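Local coordinates for protein decapping nuclease RAI1 (Scheffersomyces stipitis, PDB 5BTO) that removes NAD caps from the 5' end of RNAs with a divalent metal cation, and binds the exoribonuclease RAT1 directly, stabilising and stimulating it, at residues 9-21 with 338-350. Numbering follows the deposited sequence.
Sequences MKTLSLQSRAKTT and KWYGAVIEWLLQE
L12 sets its CB over the six-membered ring of W346, 3.5 Å from the ring centroid and practically on the normal, a CH-pi contact. This is strand-on-helix packing in the PD-(D/E)XK nuclease fold of the DXO/Dom3Z family: 9-12 is the outermost strand on one side of the large mixed sheet, and helix 333-350 packs against it, nearly antiparallel; the axes of strand 9-12 and of the helix segment 338-350 are 155° apart. A chi1 of 179° swings CG of L12 away from the backbone N, and CD1 then lies over the five-membered part of the indole, while CD2 points on to V343 and to CZ3 of W339. The six-membered ring of W346 lies between L12 CB on one face and E350 CG, from the next turn of its own helix, on the other; K10 O meets the edge in plane.

Past the strand the chain makes a type I turn, S13 to S16, around the rim of W339: S13 O (3.4 Å from CZ3) and S16 O both approach the ring edge in its plane. R17 bends back at chi2 (-70°) so that NH1 gives hydrogen bonds to L14 O and S16 O, both close to its guanidinium plane, tying off the turn beside the tryptophan. The hydroxyls of S13 and S16 bond to E50 and D49 of the second subunit, so this turn also lies against that subunit.

At the strand's other end, the extended K10 chain brings NZ to OE1 of E350 at 2.7 Å, a salt bridge; a water accepts from the same NZ and donates to E350 O. Further toward the N-terminal end of the helix segment, A18 CB packs close against A342 N at 3.6 Å. Here K338 O takes two N-H groups from opposite faces of its carbonyl plane: A342 N within the helix and A18 N from across the contact. The A18 N to K338 O bond is 2.9 Å long.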
ATOM      1  N   MET A   9     -16.554  -0.737  -0.781  1.00 22.67           N
ATOM      2  CA  MET A   9     -15.256  -0.729  -1.478  1.00 24.03           C
ATOM      3  C   MET A   9     -14.061  -0.763  -0.508  1.00 23.66           C
ATOM      4  O   MET A   9     -14.108  -0.143   0.559  1.00 27.04           O
ATOM      5  CB  MET A   9     -15.168   0.512  -2.370  1.00 28.02           C
ATOM      6  CG  MET A   9     -13.914   0.618  -3.207  1.00 35.88           C
ATOM      7  SD  MET A   9     -14.023   2.045  -4.300  1.00 39.57           S
ATOM      8  CE  MET A   9     -15.801   2.096  -4.593  1.00 32.51           C
ATOM      9  N   LYS A  10     -13.015  -1.509  -0.876  1.00 20.59           N
ATOM     10  CA  LYS A  10     -11.747  -1.597  -0.134  1.00 20.60           C
ATOM     11  C   LYS A  10     -10.587  -1.140  -1.028  1.00 20.45           C
ATOM     12  O   LYS A  10     -10.654  -1.278  -2.235  1.00 18.93           O
ATOM     13  CB  LYS A  10     -11.472  -3.046   0.294  1.00 23.77           C
ATOM     14  CG  LYS A  10     -12.526  -3.641   1.219  1.00 28.06           C
ATOM     15  CD  LYS A  10     -12.263  -5.116   1.511  1.00 31.04           C
ATOM     16  CE  LYS A  10     -13.325  -5.720   2.430  1.00 32.06           C
ATOM     17  NZ  LYS A  10     -13.168  -7.203   2.579  1.00 32.70           N
ATOM     18  N   THR A  11      -9.514  -0.631  -0.433  1.00 19.63           N
ATOM     19  CA  THR A  11      -8.402  -0.069  -1.209  1.00 19.95           C
ATOM     20  C   THR A  11      -7.091  -0.761  -0.883  1.00 18.99           C
ATOM     21  O   THR A  11      -6.798  -1.047   0.271  1.00 20.58           O
ATOM     22  CB  THR A  11      -8.247   1.457  -0.959  1.00 21.90           C
ATOM     23  OG1 THR A  11      -9.443   2.128  -1.371  1.00 24.94           O
ATOM     24  CG2 THR A  11      -7.056   2.018  -1.733  1.00 21.22           C
ATOM     25  N   LEU A  12      -6.303  -1.048  -1.922  1.00 17.26           N
ATOM     26  CA  LEU A  12      -4.970  -1.600  -1.750  1.00 16.18           C
ATOM     27  C   LEU A  12      -3.940  -0.538  -2.127  1.00 16.20           C
ATOM     28  O   LEU A  12      -4.020   0.040  -3.205  1.00 16.89           O
ATOM     29  CB  LEU A  12      -4.787  -2.844  -2.646  1.00 17.67           C
ATOM     30  CG  LEU A  12      -3.414  -3.517  -2.574  1.00 15.94           C
ATOM     31  CD1 LEU A  12      -3.155  -4.170  -1.219  1.00 17.06           C
ATOM     32  CD2 LEU A  12      -3.251  -4.556  -3.699  1.00 16.68           C
ATOM     33  N   SER A  13      -2.989  -0.273  -1.234  1.00 15.78           N
ATOM     34  CA  SER A  13      -1.911   0.678  -1.517  1.00 16.58           C
ATOM     35  C   SER A  13      -1.102   0.245  -2.729  1.00 16.81           C
ATOM     36  O   SER A  13      -0.728  -0.919  -2.834  1.00 16.52           O
ATOM     37  CB  SER A  13      -0.934   0.778  -0.355  1.00 17.17           C
ATOM     38  OG  SER A  13       0.142   1.639  -0.712  1.00 18.63           O
ATOM     39  N   LEU A  14      -0.807   1.187  -3.616  1.00 15.33           N
ATOM     40  CA  LEU A  14       0.068   0.888  -4.752  1.00 16.80           C
ATOM     41  C   LEU A  14       1.468   0.513  -4.276  1.00 17.69           C
ATOM     42  O   LEU A  14       2.266  -0.044  -5.040  1.00 17.75           O
ATOM     43  CB  LEU A  14       0.172   2.092  -5.697  1.00 16.93           C
ATOM     44  CG  LEU A  14      -1.106   2.517  -6.416  1.00 19.10           C
ATOM     45  CD1 LEU A  14      -0.783   3.619  -7.410  1.00 20.13           C
ATOM     46  CD2 LEU A  14      -1.771   1.335  -7.115  1.00 21.04           C
ATOM     47  N   GLN A  15       1.779   0.851  -3.025  1.00 17.38           N
ATOM     48  CA  GLN A  15       3.079   0.544  -2.439  1.00 15.62           C
ATOM     49  C   GLN A  15       3.158  -0.870  -1.860  1.00 15.93           C
ATOM     50  O   GLN A  15       4.198  -1.269  -1.359  1.00 18.42           O
ATOM     51  CB  GLN A  15       3.432   1.567  -1.344  1.00 17.35           C
ATOM     52  CG  GLN A  15       3.547   2.981  -1.853  1.00 20.62           C
ATOM     53  CD  GLN A  15       4.104   3.937  -0.807  1.00 22.60           C
ATOM     54  OE1 GLN A  15       4.035   3.677   0.400  1.00 26.64           O
ATOM     55  NE2 GLN A  15       4.660   5.047  -1.263  1.00 24.48           N
ATOM     56  N   SER A  16       2.061  -1.622  -1.915  1.00 16.66           N
ATOM     57  CA  SER A  16       2.029  -2.930  -1.255  1.00 16.08           C
ATOM     58  C   SER A  16       2.993  -3.890  -1.955  1.00 16.14           C
ATOM     59  O   SER A  16       3.044  -3.929  -3.180  1.00 16.34           O
ATOM     60  CB  SER A  16       0.615  -3.509  -1.239  1.00 20.17           C
ATOM     61  OG  SER A  16       0.513  -4.528  -0.263  1.00 19.53           O
ATOM     62  N   ARG A  17       3.753  -4.658  -1.177  1.00 15.11           N
ATOM     63  CA  ARG A  17       4.745  -5.572  -1.749  1.00 16.52           C
ATOM     64  C   ARG A  17       4.783  -6.872  -0.964  1.00 18.35           C
ATOM     65  O   ARG A  17       4.933  -6.858   0.265  1.00 22.41           O
ATOM     66  CB  ARG A  17       6.152  -4.953  -1.724  1.00 19.25           C
ATOM     67  CG  ARG A  17       6.342  -3.677  -2.538  1.00 18.77           C
ATOM     68  CD  ARG A  17       6.298  -3.915  -4.040  1.00 19.68           C
ATOM     69  NE  ARG A  17       6.554  -2.686  -4.804  1.00 19.40           N
ATOM     70  CZ  ARG A  17       5.608  -1.829  -5.179  1.00 19.00           C
ATOM     71  NH1 ARG A  17       4.328  -2.046  -4.856  1.00 18.67           N
ATOM     72  NH2 ARG A  17       5.934  -0.748  -5.879  1.00 20.66           N
ATOM     73  N   ALA A  18       4.653  -7.995  -1.667  1.00 16.08           N
ATOM     74  CA  ALA A  18       4.838  -9.294  -1.039  1.00 20.04           C
ATOM     75  C   ALA A  18       6.325  -9.603  -0.903  1.00 23.51           C
ATOM     76  O   ALA A  18       7.162  -9.030  -1.608  1.00 25.82           O
ATOM     77  CB  ALA A  18       4.134 -10.381  -1.845  1.00 22.61           C
ATOM     78  N   LYS A  19       6.660 -10.499   0.014  1.00 27.20           N
ATOM     79  CA  LYS A  19       8.025 -10.994   0.092  1.00 31.24           C
ATOM     80  C   LYS A  19       8.284 -11.820  -1.166  1.00 28.70           C
ATOM     81  O   LYS A  19       7.365 -12.437  -1.707  1.00 28.32           O
ATOM     82  CB  LYS A  19       8.189 -11.870   1.329  1.00 36.08           C
ATOM     83  CG  LYS A  19       9.620 -12.034   1.796  1.00 42.12           C
ATOM     84  CD  LYS A  19      10.142 -10.751   2.421  1.00 45.87           C
ATOM     85  CE  LYS A  19      11.236 -11.049   3.432  1.00 48.13           C
ATOM     86  NZ  LYS A  19      10.736 -11.913   4.543  1.00 49.55           N
ATOM     87  N   THR A  20       9.521 -11.820  -1.647  1.00 27.99           N
ATOM     88  CA  THR A  20       9.861 -12.648  -2.795  1.00 31.90           C
ATOM     89  C   THR A  20       9.723 -14.108  -2.394  1.00 32.08           C
ATOM     90  O   THR A  20      10.194 -14.512  -1.337  1.00 33.26           O
ATOM     91  CB  THR A  20      11.293 -12.366  -3.308  1.00 34.66           C
ATOM     92  OG1 THR A  20      11.326 -11.084  -3.950  1.00 37.21           O
ATOM     93  CG2 THR A  20      11.715 -13.421  -4.314  1.00 36.34           C
ATOM     94  N   THR A  21       9.053 -14.891  -3.232  1.00 32.81           N
ATOM     95  CA  THR A  21       8.809 -16.293  -2.926  1.00 36.43           C
ATOM     96  C   THR A  21       9.365 -17.187  -4.025  1.00 37.11           C
ATOM     97  O   THR A  21       9.655 -16.720  -5.122  1.00 37.63           O
ATOM     98  CB  THR A  21       7.306 -16.581  -2.752  1.00 36.95           C
ATOM     99  OG1 THR A  21       6.579 -16.020  -3.851  1.00 35.50           O
ATOM    100  CG2 THR A  21       6.794 -15.971  -1.455  1.00 37.65           C
ATOM    101  N   LYS A 338       6.805  -8.543  -6.901  1.00 13.68           N
ATOM    102  CA  LYS A 338       6.373  -8.374  -5.509  1.00 14.23           C
ATOM    103  C   LYS A 338       5.019  -7.661  -5.421  1.00 14.26           C
ATOM    104  O   LYS A 338       4.184  -8.003  -4.571  1.00 14.78           O
ATOM    105  CB  LYS A 338       7.435  -7.622  -4.696  1.00 18.13           C
ATOM    106  CG  LYS A 338       8.732  -8.396  -4.475  1.00 20.76           C
ATOM    107  CD  LYS A 338       9.772  -7.506  -3.816  1.00 28.19           C
ATOM    108  CE  LYS A 338      11.136  -8.162  -3.777  1.00 35.01           C
ATOM    109  NZ  LYS A 338      12.192  -7.237  -3.268  1.00 41.49           N
ATOM    110  N   TRP A 339       4.796  -6.662  -6.276  1.00 12.89           N
ATOM    111  CA  TRP A 339       3.474  -6.030  -6.356  1.00 13.41           C
ATOM    112  C   TRP A 339       2.406  -7.052  -6.775  1.00 12.85           C
ATOM    113  O   TRP A 339       1.325  -7.145  -6.191  1.00 13.12           O
ATOM    114  CB  TRP A 339       3.501  -4.843  -7.329  1.00 13.65           C
ATOM    115  CG  TRP A 339       2.160  -4.495  -7.914  1.00 14.76           C
ATOM    116  CD1 TRP A 339       1.725  -4.752  -9.189  1.00 14.69           C
ATOM    117  CD2 TRP A 339       1.067  -3.848  -7.242  1.00 13.21           C
ATOM    118  NE1 TRP A 339       0.442  -4.287  -9.356  1.00 15.10           N
ATOM    119  CE2 TRP A 339       0.014  -3.726  -8.179  1.00 13.95           C
ATOM    120  CE3 TRP A 339       0.886  -3.343  -5.948  1.00 15.10           C
ATOM    121  CZ2 TRP A 339      -1.208  -3.135  -7.864  1.00 15.67           C
ATOM    122  CZ3 TRP A 339      -0.329  -2.747  -5.631  1.00 15.60           C
ATOM    123  CH2 TRP A 339      -1.364  -2.648  -6.591  1.00 15.15           C
ATOM    124  N   TYR A 340       2.705  -7.826  -7.807  1.00 13.20           N
ATOM    125  CA  TYR A 340       1.737  -8.787  -8.294  1.00 11.86           C
ATOM    126  C   TYR A 340       1.388  -9.798  -7.198  1.00 13.84           C
ATOM    127  O   TYR A 340       0.219 -10.150  -7.007  1.00 13.84           O
ATOM    128  CB  TYR A 340       2.334  -9.490  -9.522  1.00 11.95           C
ATOM    129  CG  TYR A 340       1.470 -10.567 -10.116  1.00 12.26           C
ATOM    130  CD1 TYR A 340       0.225 -10.272 -10.665  1.00 13.45           C
ATOM    131  CD2 TYR A 340       1.920 -11.880 -10.166  1.00 13.01           C
ATOM    132  CE1 TYR A 340      -0.567 -11.272 -11.232  1.00 11.54           C
ATOM    133  CE2 TYR A 340       1.146 -12.877 -10.725  1.00 12.87           C
ATOM    134  CZ  TYR A 340      -0.090 -12.566 -11.250  1.00 12.55           C
ATOM    135  OH  TYR A 340      -0.856 -13.556 -11.819  1.00 13.47           O
ATOM    136  N   GLY A 341       2.398 -10.247  -6.462  1.00 14.40           N
ATOM    137  CA  GLY A 341       2.171 -11.178  -5.372  1.00 13.92           C
ATOM    138  C   GLY A 341       1.277 -10.549  -4.312  1.00 14.28           C
ATOM    139  O   GLY A 341       0.419 -11.216  -3.730  1.00 14.68           O
ATOM    140  N   ALA A 342       1.466  -9.259  -4.067  1.00 14.27           N
ATOM    141  CA  ALA A 342       0.641  -8.568  -3.070  1.00 14.03           C
ATOM    142  C   ALA A 342      -0.822  -8.509  -3.508  1.00 14.36           C
ATOM    143  O   ALA A 342      -1.741  -8.704  -2.697  1.00 15.49           O
ATOM    144  CB  ALA A 342       1.186  -7.131  -2.798  1.00 14.49           C
ATOM    145  N   VAL A 343      -1.039  -8.203  -4.784  1.00 13.83           N
ATOM    146  CA  VAL A 343      -2.383  -8.097  -5.319  1.00 13.02           C
ATOM    147  C   VAL A 343      -3.113  -9.437  -5.225  1.00 13.11           C
ATOM    148  O   VAL A 343      -4.251  -9.502  -4.753  1.00 14.44           O
ATOM    149  CB  VAL A 343      -2.370  -7.674  -6.800  1.00 13.71           C
ATOM    150  CG1 VAL A 343      -3.782  -7.773  -7.390  1.00 15.89           C
ATOM    151  CG2 VAL A 343      -1.794  -6.278  -6.947  1.00 15.73           C
ATOM    152  N   ILE A 344      -2.460 -10.503  -5.686  1.00 13.32           N
ATOM    153  CA  ILE A 344      -3.109 -11.813  -5.685  1.00 13.21           C
ATOM    154  C   ILE A 344      -3.424 -12.258  -4.245  1.00 12.90           C
ATOM    155  O   ILE A 344      -4.519 -12.749  -3.955  1.00 14.21           O
ATOM    156  CB  ILE A 344      -2.252 -12.871  -6.390  1.00 10.76           C
ATOM    157  CG1 ILE A 344      -2.086 -12.528  -7.880  1.00 12.19           C
ATOM    158  CG2 ILE A 344      -2.881 -14.256  -6.247  1.00 14.95           C
ATOM    159  CD1 ILE A 344      -3.382 -12.390  -8.649  1.00 16.57           C
ATOM    160  N   GLU A 345      -2.461 -12.099  -3.348  1.00 12.53           N
ATOM    161  CA  GLU A 345      -2.696 -12.442  -1.938  1.00 12.29           C
ATOM    162  C   GLU A 345      -3.871 -11.647  -1.345  1.00 13.10           C
ATOM    163  O   GLU A 345      -4.704 -12.195  -0.619  1.00 15.40           O
ATOM    164  CB  GLU A 345      -1.436 -12.188  -1.120  1.00 16.62           C
ATOM    165  CG  GLU A 345      -1.555 -12.557   0.351  1.00 20.89           C
ATOM    166  CD  GLU A 345      -0.357 -12.079   1.155  1.00 30.28           C
ATOM    167  OE1 GLU A 345      -0.134 -10.852   1.201  1.00 32.82           O
ATOM    168  OE2 GLU A 345       0.367 -12.923   1.732  1.00 35.04           O
ATOM    169  N   TRP A 346      -3.922 -10.355  -1.658  1.00 13.97           N
ATOM    170  CA  TRP A 346      -4.979  -9.485  -1.160  1.00 15.02           C
ATOM    171  C   TRP A 346      -6.353  -9.937  -1.664  1.00 15.40           C
ATOM    172  O   TRP A 346      -7.306 -10.033  -0.890  1.00 15.86           O
ATOM    173  CB  TRP A 346      -4.693  -8.043  -1.592  1.00 15.63           C
ATOM    174  CG  TRP A 346      -5.581  -6.989  -1.008  1.00 16.44           C
ATOM    175  CD1 TRP A 346      -5.667  -6.620   0.305  1.00 17.48           C
ATOM    176  CD2 TRP A 346      -6.464  -6.124  -1.731  1.00 17.24           C
ATOM    177  NE1 TRP A 346      -6.562  -5.581   0.443  1.00 20.26           N
ATOM    178  CE2 TRP A 346      -7.063  -5.256  -0.790  1.00 17.91           C
ATOM    179  CE3 TRP A 346      -6.812  -6.001  -3.081  1.00 17.17           C
ATOM    180  CZ2 TRP A 346      -7.990  -4.277  -1.155  1.00 19.19           C
ATOM    181  CZ3 TRP A 346      -7.728  -5.029  -3.449  1.00 17.14           C
ATOM    182  CH2 TRP A 346      -8.314  -4.177  -2.479  1.00 17.95           C
ATOM    183  N   LEU A 347      -6.458 -10.234  -2.958  1.00 14.64           N
ATOM    184  CA  LEU A 347      -7.743 -10.661  -3.501  1.00 15.27           C
ATOM    185  C   LEU A 347      -8.226 -11.919  -2.812  1.00 15.53           C
ATOM    186  O   LEU A 347      -9.401 -12.025  -2.461  1.00 17.53           O
ATOM    187  CB  LEU A 347      -7.678 -10.884  -5.011  1.00 15.43           C
ATOM    188  CG  LEU A 347      -7.424  -9.623  -5.834  1.00 16.23           C
ATOM    189  CD1 LEU A 347      -7.306  -9.980  -7.306  1.00 18.07           C
ATOM    190  CD2 LEU A 347      -8.534  -8.598  -5.611  1.00 17.94           C
ATOM    191  N   LEU A 348      -7.323 -12.877  -2.618  1.00 15.23           N
ATOM    192  CA  LEU A 348      -7.708 -14.126  -1.963  1.00 16.72           C
ATOM    193  C   LEU A 348      -8.091 -13.926  -0.489  1.00 17.82           C
ATOM    194  O   LEU A 348      -8.932 -14.650   0.032  1.00 20.45           O
ATOM    195  CB  LEU A 348      -6.628 -15.197  -2.130  1.00 18.59           C
ATOM    196  CG  LEU A 348      -6.538 -15.739  -3.559  1.00 20.17           C
ATOM    197  CD1 LEU A 348      -5.312 -16.635  -3.741  1.00 22.68           C
ATOM    198  CD2 LEU A 348      -7.808 -16.476  -3.955  1.00 19.59           C
ATOM    199  N   GLN A 349      -7.474 -12.943   0.166  1.00 16.17           N
ATOM    200  CA  GLN A 349      -7.784 -12.627   1.558  1.00 17.86           C
ATOM    201  C   GLN A 349      -9.109 -11.886   1.717  1.00 18.39           C
ATOM    202  O   GLN A 349      -9.831 -12.086   2.705  1.00 22.30           O
ATOM    203  CB  GLN A 349      -6.669 -11.784   2.182  1.00 24.06           C
ATOM    204  CG  GLN A 349      -5.418 -12.556   2.570  1.00 30.82           C
ATOM    205  CD  GLN A 349      -4.371 -11.667   3.230  1.00 38.87           C
ATOM    206  OE1 GLN A 349      -4.648 -10.514   3.564  1.00 46.45           O
ATOM    207  NE2 GLN A 349      -3.165 -12.201   3.421  1.00 38.58           N
ATOM    208  N   GLU A 350      -9.435 -11.037   0.746  1.00 16.64           N
ATOM    209  CA  GLU A 350     -10.565 -10.113   0.887  1.00 18.13           C
ATOM    210  C   GLU A 350     -11.885 -10.586   0.269  1.00 19.26           C
ATOM    211  O   GLU A 350     -12.950 -10.072   0.613  1.00 23.35           O
ATOM    212  CB  GLU A 350     -10.192  -8.735   0.327  1.00 20.12           C
ATOM    213  CG  GLU A 350      -9.028  -8.077   1.049  1.00 23.48           C
ATOM    214  CD  GLU A 350      -9.317  -7.856   2.522  1.00 28.01           C
ATOM    215  OE1 GLU A 350     -10.495  -7.631   2.878  1.00 29.82           O
ATOM    216  OE2 GLU A 350      -8.369  -7.921   3.328  1.00 31.68           O
TER
HETATM  217  O   HOH W   1     -14.281  -7.618   0.131  1.00 41.69           O
HETATM  218  O   HOH W   2      13.712  -9.734  -3.754  1.00 42.03           O